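Local coordinates for protein tartronic semialdehyde reductase (Salmonella typhimurium, PDB 1YB4) that catalyses the NAD(P)H-dependent reduction of tartronate semialdehyde (2-hydroxy-3-oxopropanoate) to (R)-glycerate, as a member of the HIBADH-related family, at residues A[59-64]-A[149-154]. Residues are numbered along the deposited sequence; the frame is centred on the assembly and turned at random.
Sequences ADIIFI and KPLFDI
Leu151 puts its CD1 methyl against the outer edge of the Phe63 ring, in the ring plane. CD1 of Leu151 is 3.6 Å from CZ of Phe63. CE2 of Phe63 is nearly as close to that methyl. CB of Leu151 also approaches CZ of Phe63, at 4.0 Å. The same CD1 meets CD1 of Ile61 tip to tip at 4.0 Å. One leucine methyl therefore touches both Ile61 and Phe63. Phe152 adds a looser contact, with its CE1 4.4 Å from CE1 of Phe63. All four side chains are buried and apolar.

Ile61 and Phe63 are two apart on strand 61-64, so both side chains leave the same face, toward the helix. In Phe63, CG lies anti to the carbonyl carbon (chi1 -72°), and the ring reaches out with its far edge to the leucine. Leu6 of the neighbouring strand 5-8 touches Ile61, Phe63 and Leu151 and joins the cluster. The axes of strand 61-64 and helix segment 149-154 come within 11.7 Å and run at 37° to each other. This is helix-on-sheet packing in a Rossmann-type NAD(P)-binding domain, with helix 142-155 lying over the parallel strands 5-8 and 61-64.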
# COMPACT_ATOMS: atom_id res chain seq x y z
N ALA A 59 25.78 39.54 -16.18
CA ALA A 59 25.23 38.37 -16.86
C ALA A 59 23.76 38.59 -17.23
O ALA A 59 22.98 39.07 -16.40
CB ALA A 59 25.36 37.14 -15.99
N ASP A 60 23.39 38.24 -18.46
CA ASP A 60 22.01 38.39 -18.92
C ASP A 60 21.20 37.09 -18.70
O ASP A 60 19.98 37.13 -18.52
CB ASP A 60 21.97 38.78 -20.40
CG ASP A 60 22.73 40.07 -20.68
OD1 ASP A 60 22.64 41.02 -19.86
OD2 ASP A 60 23.40 40.13 -21.72
N ILE A 61 21.88 35.95 -18.74
CA ILE A 61 21.24 34.66 -18.51
C ILE A 61 21.94 34.06 -17.29
O ILE A 61 23.16 33.87 -17.28
CB ILE A 61 21.39 33.73 -19.74
CG1 ILE A 61 20.63 34.32 -20.93
CG2 ILE A 61 20.83 32.35 -19.43
CD1 ILE A 61 20.80 33.54 -22.24
N ILE A 62 21.15 33.79 -16.25
CA ILE A 62 21.68 33.24 -15.00
C ILE A 62 21.21 31.80 -14.74
O ILE A 62 20.01 31.53 -14.64
CB ILE A 62 21.25 34.10 -13.79
CG1 ILE A 62 21.83 35.52 -13.90
CG2 ILE A 62 21.70 33.44 -12.49
CD1 ILE A 62 21.09 36.42 -14.86
N PHE A 63 22.17 30.88 -14.61
CA PHE A 63 21.90 29.47 -14.35
C PHE A 63 22.02 29.18 -12.86
O PHE A 63 23.02 29.54 -12.24
CB PHE A 63 22.92 28.59 -15.09
CG PHE A 63 22.70 28.55 -16.56
CD1 PHE A 63 21.78 27.67 -17.11
CD2 PHE A 63 23.37 29.45 -17.40
CE1 PHE A 63 21.52 27.69 -18.48
CE2 PHE A 63 23.11 29.47 -18.77
CZ PHE A 63 22.18 28.59 -19.31
N ILE A 64 21.01 28.52 -12.31
CA ILE A 64 21.00 28.16 -10.90
C ILE A 64 20.98 26.63 -10.71
O ILE A 64 20.07 25.97 -11.19
CB ILE A 64 19.77 28.75 -10.19
CG1 ILE A 64 19.84 30.28 -10.24
CG2 ILE A 64 19.68 28.22 -8.74
CD1 ILE A 64 18.61 30.94 -9.68
N LYS A 149 18.05 28.07 -25.69
CA LYS A 149 18.20 26.80 -26.40
C LYS A 149 19.62 26.42 -26.81
O LYS A 149 20.03 25.28 -26.62
CB LYS A 149 17.27 26.78 -27.62
CG LYS A 149 17.25 25.46 -28.39
CD LYS A 149 17.06 24.25 -27.47
CE LYS A 149 16.71 23.00 -28.26
NZ LYS A 149 17.69 22.71 -29.35
N PRO A 150 20.39 27.35 -27.41
CA PRO A 150 21.77 27.05 -27.83
C PRO A 150 22.66 26.62 -26.66
O PRO A 150 23.61 25.84 -26.83
CB PRO A 150 22.24 28.36 -28.45
CG PRO A 150 20.98 28.93 -29.00
CD PRO A 150 19.98 28.68 -27.90
N LEU A 151 22.35 27.14 -25.47
CA LEU A 151 23.11 26.79 -24.27
C LEU A 151 22.65 25.42 -23.79
O LEU A 151 23.47 24.57 -23.43
CB LEU A 151 22.88 27.83 -23.19
CG LEU A 151 23.06 29.27 -23.65
CD1 LEU A 151 22.89 30.19 -22.45
CD2 LEU A 151 24.42 29.46 -24.29
N PHE A 152 21.34 25.19 -23.76
CA PHE A 152 20.85 23.88 -23.35
C PHE A 152 21.50 22.82 -24.25
O PHE A 152 21.86 21.73 -23.77
CB PHE A 152 19.33 23.79 -23.50
CG PHE A 152 18.55 24.52 -22.44
CD1 PHE A 152 18.99 24.55 -21.11
CD2 PHE A 152 17.35 25.15 -22.75
CE1 PHE A 152 18.24 25.19 -20.11
CE2 PHE A 152 16.59 25.78 -21.75
CZ PHE A 152 17.03 25.80 -20.44
N ASP A 153 21.67 23.15 -25.53
CA ASP A 153 22.26 22.23 -26.52
C ASP A 153 23.65 21.78 -26.12
O ASP A 153 24.08 20.70 -26.49
CB ASP A 153 22.33 22.88 -27.91
CG ASP A 153 21.03 22.75 -28.68
OD1 ASP A 153 20.87 23.48 -29.69
OD2 ASP A 153 20.19 21.93 -28.31
N ILE A 154 24.36 22.64 -25.40
CA ILE A 154 25.70 22.32 -24.94
C ILE A 154 25.61 21.44 -23.70
O ILE A 154 26.43 20.56 -23.50
CB ILE A 154 26.47 23.58 -24.56
CG1 ILE A 154 26.57 24.51 -25.75
CG2 ILE A 154 27.85 23.22 -24.05
CD1 ILE A 154 27.11 25.86 -25.40